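Local atomic coordinates of putative lipase (Bacteroides thetaiotaomicron VPI-5482, PDB entry 3BZW), a protein that is a putative lipase of the GDSL-like family in the SGNH hydrolase clan and probably cleaves ester bonds, perhaps those of lysophospholipids. Residues Thr60-Gly65 with Glu79-Glu84; Asp51-Trp56 with Arg253-Gln258. All blocks are in the same frame, centred on the assembly; numbering follows the deposited sequence.

Contact 1: Thr60-Gly65 with Glu79-Glu84; sequences TPFVYG and EKLKKE
Tyr64 lays one side of its ring across Lys80 and Leu81 of helix 74-85, its hydroxyl reaching Glu84. Leu81 brings methyl CD1 to within 3.5 Å of Tyr64 CE2, and its backbone N stands 3.9 Å above the plane of the Tyr64 ring, toward the rim. On the other rim the extended aliphatic chain of Lys80 slants past, with CG 3.6 Å from Tyr64 CE1. The same Leu81 CD1 reaches back to the strand and lies 3.8 Å from Phe62 CB, so one methyl serves both aromatic residues; the Phe62 ring itself stacks on His85. Tyr64 CG is anti to the carbonyl carbon (chi1 -69°), which starts the ring off toward the helix. Its OH donates a hydrogen bond of 2.6 Å to Glu84 OE1, which lies in the plane of the ring and accepts through its anti lone pair; ring and carboxylate planes are 52° apart. A phenylalanine in place of Tyr64 would probably leave Glu84 OE1 without its phenol donor and the carboxylate freer to turn. The contact joins the first strand and the helix of a beta-alpha-beta crossover, 60-63 to 91-95. A short phenol-to-carboxylate bond at the exposed side of this packing is consistent with an ionised Glu84, whose charge the hydroxyl would help to stabilise.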
loop_
_atom_site.group_PDB
_atom_site.type_symbol
_atom_site.label_atom_id
_atom_site.label_comp_id
_atom_site.label_asym_id
_atom_site.label_seq_id
_atom_site.Cartn_x
_atom_site.Cartn_y
_atom_site.Cartn_z
ATOM N N THR A 60 30.551 -28.569 -27.335
ATOM C CA THR A 60 31.810 -28.959 -26.706
ATOM C C THR A 60 31.940 -28.199 -25.391
ATOM O O THR A 60 31.924 -26.970 -25.370
ATOM C CB THR A 60 33.017 -28.628 -27.604
ATOM O OG1 THR A 60 32.940 -29.402 -28.808
ATOM C CG2 THR A 60 34.323 -28.947 -26.884
ATOM N N PRO A 61 32.074 -28.925 -24.275
ATOM C CA PRO A 61 32.193 -28.257 -22.979
ATOM C C PRO A 61 33.611 -28.046 -22.451
ATOM O O PRO A 61 34.425 -28.965 -22.439
ATOM C CB PRO A 61 31.394 -29.176 -22.069
ATOM C CG PRO A 61 31.820 -30.535 -22.575
ATOM C CD PRO A 61 31.839 -30.372 -24.098
ATOM N N PHE A 62 33.899 -26.821 -22.030
ATOM C CA PHE A 62 35.181 -26.493 -21.420
ATOM C C PHE A 62 34.723 -26.172 -19.994
ATOM O O PHE A 62 34.258 -25.067 -19.710
ATOM C CB PHE A 62 35.812 -25.267 -22.089
ATOM C CG PHE A 62 36.127 -25.462 -23.553
ATOM C CD1 PHE A 62 36.722 -26.639 -24.007
ATOM C CD2 PHE A 62 35.862 -24.453 -24.473
ATOM C CE1 PHE A 62 37.048 -26.802 -25.355
ATOM C CE2 PHE A 62 36.184 -24.606 -25.822
ATOM C CZ PHE A 62 36.778 -25.785 -26.261
ATOM N N VAL A 63 34.837 -27.156 -19.108
ATOM C CA VAL A 63 34.367 -27.014 -17.731
ATOM C C VAL A 63 35.412 -26.598 -16.710
ATOM O O VAL A 63 36.459 -27.234 -16.574
ATOM C CB VAL A 63 33.711 -28.331 -17.253
ATOM C CG1 VAL A 63 33.108 -28.146 -15.873
ATOM C CG2 VAL A 63 32.655 -28.773 -18.253
ATOM N N TYR A 64 35.108 -25.535 -15.971
ATOM C CA TYR A 64 36.025 -25.025 -14.966
ATOM C C TYR A 64 35.439 -25.009 -13.560
ATOM O O TYR A 64 36.137 -24.708 -12.593
ATOM C CB TYR A 64 36.496 -23.629 -15.388
ATOM C CG TYR A 64 37.390 -23.714 -16.598
ATOM C CD1 TYR A 64 38.743 -24.014 -16.462
ATOM C CD2 TYR A 64 36.862 -23.630 -17.884
ATOM C CE1 TYR A 64 39.547 -24.237 -17.575
ATOM C CE2 TYR A 64 37.659 -23.852 -19.006
ATOM C CZ TYR A 64 38.999 -24.160 -18.842
ATOM O OH TYR A 64 39.784 -24.420 -19.944
ATOM N N GLY A 65 34.160 -25.356 -13.448
ATOM C CA GLY A 65 33.525 -25.379 -12.142
ATOM C C GLY A 65 34.219 -26.344 -11.199
ATOM O O GLY A 65 34.598 -27.449 -11.588
ATOM N N GLU A 79 39.930 -16.692 -16.566
ATOM C CA GLU A 79 41.308 -16.558 -17.032
ATOM C C GLU A 79 41.851 -17.887 -17.542
ATOM O O GLU A 79 42.553 -17.930 -18.553
ATOM C CB GLU A 79 42.199 -16.038 -15.900
ATOM C CG GLU A 79 42.125 -14.536 -15.684
ATOM C CD GLU A 79 42.607 -14.121 -14.306
ATOM O OE1 GLU A 79 43.554 -14.752 -13.788
ATOM O OE2 GLU A 79 42.044 -13.155 -13.746
ATOM N N LYS A 80 41.525 -18.971 -16.843
ATOM C CA LYS A 80 42.000 -20.285 -17.247
ATOM C C LYS A 80 41.332 -20.685 -18.557
ATOM O O LYS A 80 41.962 -21.282 -19.431
ATOM C CB LYS A 80 41.713 -21.322 -16.155
ATOM C CG LYS A 80 42.539 -22.591 -16.301
ATOM C CD LYS A 80 42.324 -23.556 -15.146
ATOM C CE LYS A 80 43.221 -24.777 -15.301
ATOM N NZ LYS A 80 42.944 -25.831 -14.286
ATOM N N LEU A 81 40.055 -20.347 -18.693
ATOM C CA LEU A 81 39.311 -20.648 -19.908
ATOM C C LEU A 81 39.957 -19.918 -21.085
ATOM O O LEU A 81 40.167 -20.502 -22.146
ATOM C CB LEU A 81 37.854 -20.197 -19.756
ATOM C CG LEU A 81 36.961 -20.211 -20.998
ATOM C CD1 LEU A 81 36.787 -21.633 -21.503
ATOM C CD2 LEU A 81 35.609 -19.599 -20.650
ATOM N N LYS A 82 40.275 -18.642 -20.888
ATOM C CA LYS A 82 40.901 -17.829 -21.931
ATOM C C LYS A 82 42.243 -18.438 -22.330
ATOM O O LYS A 82 42.541 -18.609 -23.514
ATOM C CB LYS A 82 41.125 -16.398 -21.428
ATOM C CG LYS A 82 41.641 -15.419 -22.489
ATOM C CD LYS A 82 40.576 -15.141 -23.543
ATOM C CE LYS A 82 41.078 -14.218 -24.648
ATOM N NZ LYS A 82 41.461 -12.873 -24.152
ATOM N N LYS A 83 43.045 -18.770 -21.327
ATOM C CA LYS A 83 44.362 -19.353 -21.548
ATOM C C LYS A 83 44.322 -20.667 -22.327
ATOM O O LYS A 83 45.025 -20.834 -23.323
ATOM C CB LYS A 83 45.055 -19.593 -20.203
ATOM C CG LYS A 83 46.399 -20.303 -20.310
ATOM C CD LYS A 83 46.902 -20.744 -18.940
ATOM C CE LYS A 83 48.141 -21.623 -19.062
ATOM N NZ LYS A 83 48.613 -22.133 -17.736
ATOM N N GLU A 84 43.487 -21.595 -21.877
ATOM C CA GLU A 84 43.411 -22.903 -22.512
ATOM C C GLU A 84 42.541 -23.021 -23.761
ATOM O O GLU A 84 42.826 -23.850 -24.624
ATOM C CB GLU A 84 42.965 -23.940 -21.480
ATOM C CG GLU A 84 43.718 -23.844 -20.155
ATOM C CD GLU A 84 43.314 -24.920 -19.170
ATOM O OE1 GLU A 84 42.124 -25.287 -19.152
ATOM O OE2 GLU A 84 44.182 -25.390 -18.407
#

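Contact 2: Asp51-Trp56 with Arg253-Gln258; sequences DFLKEW and RTLMYQ
Arg253 lies over one face of the Trp56 indole in a cation-pi contact, its CZ 4.7 Å from the centroid of the six-membered ring and almost on the ring normal. The guanidinium is not flat on the indole: the two planes are 66° apart, and NH1 dips toward the ring to lie 3.6 Å from Trp56 CD2. A bend at chi2 (72°) brings Arg253 CD over the same face, where it makes a CH-pi contact 4.0 Å from the centroid of the six-membered ring of Trp56. At the indole edge, Trp56 CZ3 comes within 3.4 Å of Arg253 N. Met256, present as selenomethionine, adds an oblique Met-aromatic contact, SE 4.1 Å from Trp56 CE3, while SE also sits over the centre of the guanidinium of Arg253. Both helices belong to one of the two helical layers of the SGNH hydrolase alpha/beta/alpha sandwich, and their short segments cross at -57° with axes 10.1 Å apart. The only hydrogen bond of the guanidinium within the two segments is from Arg253 NH2 to Tyr257 OH, 3.2 Å long and tilted out of the guanidinium plane. Purely apolar packing takes over at Leu53, whose CD1 meets Leu255 CD2 at 3.9 Å while its CD2 faces Met256 CB. Pro263 and Ile20 of the second subunit pack on Arg253 and Met256 respectively.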
loop_
_atom_site.group_PDB
_atom_site.type_symbol
_atom_site.label_atom_id
_atom_site.label_comp_id
_atom_site.label_asym_id
_atom_site.label_seq_id
_atom_site.Cartn_x
_atom_site.Cartn_y
_atom_site.Cartn_z
ATOM N N ASP A 51 26.979 -32.288 -20.014
ATOM C CA ASP A 51 27.212 -33.559 -20.688
ATOM C C ASP A 51 25.985 -33.879 -21.548
ATOM O O ASP A 51 26.098 -34.437 -22.641
ATOM C CB ASP A 51 27.429 -34.667 -19.657
ATOM C CG ASP A 51 28.419 -35.712 -20.125
ATOM O OD1 ASP A 51 28.344 -36.116 -21.302
ATOM O OD2 ASP A 51 29.268 -36.133 -19.313
ATOM N N PHE A 52 24.807 -33.521 -21.044
ATOM C CA PHE A 52 23.570 -33.745 -21.781
ATOM C C PHE A 52 23.509 -32.796 -22.972
ATOM O O PHE A 52 23.052 -33.171 -24.053
ATOM C CB PHE A 52 22.359 -33.515 -20.878
ATOM C CG PHE A 52 22.081 -34.650 -19.939
ATOM C CD1 PHE A 52 21.541 -35.843 -20.414
ATOM C CD2 PHE A 52 22.354 -34.527 -18.580
ATOM C CE1 PHE A 52 21.271 -36.906 -19.548
ATOM C CE2 PHE A 52 22.090 -35.582 -17.700
ATOM C CZ PHE A 52 21.546 -36.773 -18.185
ATOM N N LEU A 53 23.970 -31.566 -22.773
ATOM C CA LEU A 53 23.964 -30.581 -23.848
ATOM C C LEU A 53 24.954 -30.990 -24.932
ATOM O O LEU A 53 24.740 -30.724 -26.117
ATOM C CB LEU A 53 24.312 -29.191 -23.306
ATOM C CG LEU A 53 23.238 -28.544 -22.423
ATOM C CD1 LEU A 53 23.746 -27.211 -21.894
ATOM C CD2 LEU A 53 21.960 -28.345 -23.228
ATOM N N LYS A 54 26.039 -31.640 -24.523
ATOM C CA LYS A 54 27.039 -32.109 -25.473
ATOM C C LYS A 54 26.359 -33.127 -26.381
ATOM O O LYS A 54 26.508 -33.105 -27.603
ATOM C CB LYS A 54 28.197 -32.780 -24.731
ATOM C CG LYS A 54 29.342 -33.202 -25.639
ATOM C CD LYS A 54 30.412 -33.986 -24.888
ATOM C CE LYS A 54 29.949 -35.400 -24.575
ATOM N NZ LYS A 54 31.006 -36.176 -23.865
ATOM N N GLU A 55 25.597 -34.013 -25.753
ATOM C CA GLU A 55 24.865 -35.081 -26.421
ATOM C C GLU A 55 23.719 -34.599 -27.312
ATOM O O GLU A 55 23.597 -35.024 -28.461
ATOM C CB GLU A 55 24.315 -36.030 -25.351
ATOM C CG GLU A 55 23.335 -37.088 -25.826
ATOM C CD GLU A 55 22.696 -37.820 -24.653
ATOM O OE1 GLU A 55 23.428 -38.144 -23.693
ATOM O OE2 GLU A 55 21.472 -38.072 -24.688
ATOM N N TRP A 56 22.893 -33.706 -26.777
ATOM C CA TRP A 56 21.729 -33.201 -27.500
ATOM C C TRP A 56 21.985 -32.129 -28.550
ATOM O O TRP A 56 21.321 -32.102 -29.585
ATOM C CB TRP A 56 20.692 -32.645 -26.516
ATOM C CG TRP A 56 20.267 -33.577 -25.423
ATOM C CD1 TRP A 56 20.169 -34.940 -25.489
ATOM C CD2 TRP A 56 19.771 -33.203 -24.133
ATOM N NE1 TRP A 56 19.633 -35.436 -24.321
ATOM C CE2 TRP A 56 19.380 -34.390 -23.471
ATOM C CE3 TRP A 56 19.613 -31.976 -23.472
ATOM C CZ2 TRP A 56 18.840 -34.387 -22.181
ATOM C CZ3 TRP A 56 19.074 -31.973 -22.185
ATOM C CH2 TRP A 56 18.695 -33.174 -21.556
ATOM N N ARG A 253 17.704 -29.865 -19.942
ATOM C CA ARG A 253 16.583 -29.715 -20.859
ATOM C C ARG A 253 15.985 -28.313 -20.731
ATOM O O ARG A 253 15.539 -27.717 -21.716
ATOM C CB ARG A 253 15.515 -30.769 -20.571
ATOM C CG ARG A 253 14.650 -31.075 -21.773
ATOM C CD ARG A 253 15.426 -31.874 -22.803
ATOM N NE ARG A 253 14.815 -31.769 -24.123
ATOM C CZ ARG A 253 15.256 -32.405 -25.202
ATOM N NH1 ARG A 253 16.315 -33.203 -25.121
ATOM N NH2 ARG A 253 14.643 -32.233 -26.368
ATOM N N THR A 254 15.975 -27.791 -19.509
ATOM C CA THR A 254 15.448 -26.451 -19.263
ATOM C C THR A 254 16.358 -25.463 -19.978
ATOM O O THR A 254 15.904 -24.591 -20.718
ATOM C CB THR A 254 15.447 -26.126 -17.752
ATOM O OG1 THR A 254 14.535 -27.002 -17.079
ATOM C CG2 THR A 254 15.029 -24.679 -17.506
ATOM N N LEU A 255 17.653 -25.627 -19.757
ATOM C CA LEU A 255 18.665 -24.766 -20.352
ATOM C C LEU A 255 18.572 -24.792 -21.877
ATOM O O LEU A 255 18.702 -23.760 -22.538
ATOM C CB LEU A 255 20.045 -25.237 -19.884
ATOM C CG LEU A 255 21.233 -24.283 -19.918
ATOM C CD1 LEU A 255 20.841 -22.921 -19.361
ATOM C CD2 LEU A 255 22.369 -24.899 -19.100
HETATM N N MSE A 256 18.333 -25.975 -22.432
HETATM C CA MSE A 256 18.232 -26.116 -23.875
HETATM C C MSE A 256 17.209 -25.164 -24.485
HETATM O O MSE A 256 17.495 -24.481 -25.467
HETATM C CB MSE A 256 17.872 -27.552 -24.251
HETATM C CG MSE A 256 17.874 -27.797 -25.748
HETATM SE SE MSE A 256 17.560 -29.660 -26.193
HETATM C CE MSE A 256 16.195 -29.410 -27.526
ATOM N N TYR A 257 16.019 -25.106 -23.901
ATOM C CA TYR A 257 14.982 -24.231 -24.435
ATOM C C TYR A 257 15.083 -22.777 -23.993
ATOM O O TYR A 257 14.615 -21.882 -24.693
ATOM C CB TYR A 257 13.609 -24.819 -24.116
ATOM C CG TYR A 257 13.381 -26.087 -24.902
ATOM C CD1 TYR A 257 13.038 -26.036 -26.252
ATOM C CD2 TYR A 257 13.609 -27.337 -24.325
ATOM C CE1 TYR A 257 12.933 -27.198 -27.012
ATOM C CE2 TYR A 257 13.512 -28.501 -25.076
ATOM C CZ TYR A 257 13.176 -28.426 -26.415
ATOM O OH TYR A 257 13.100 -29.575 -27.160
ATOM N N GLN A 258 15.699 -22.540 -22.841
ATOM C CA GLN A 258 15.876 -21.178 -22.349
ATOM C C GLN A 258 16.941 -20.459 -23.184
ATOM O O GLN A 258 16.862 -19.250 -23.401
ATOM C CB GLN A 258 16.304 -21.196 -20.878
ATOM C CG GLN A 258 15.206 -21.587 -19.902
ATOM C CD GLN A 258 14.205 -20.467 -19.662
ATOM O OE1 GLN A 258 14.566 -19.389 -19.188
ATOM N NE2 GLN A 258 12.940 -20.721 -19.985
#

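In the fold
The centres of contacts 1 and 2 lie about 19 Å apart, on the two sides of the parallel sheet at its edge strand 60-63. Phe62 and Tyr64 turn to helix 74-85, whereas Pro61 and Val63 turn to helix 49-57, the helix that contact 2 ties to the C-terminal helix 245-258. The two contacts touch directly where Pro61 CD packs 4.0 Å from Lys54 CD. Along the chain, contact 1 is nested inside the long loop that contact 2 closes. Strand 60-63 bonds through its backbone to strand 28-33, at whose C-terminal end the family's Gly-Asp-Ser motif begins; as in relatives, its serine is probably the nucleophile, but neither contact supplies a known catalytic residue.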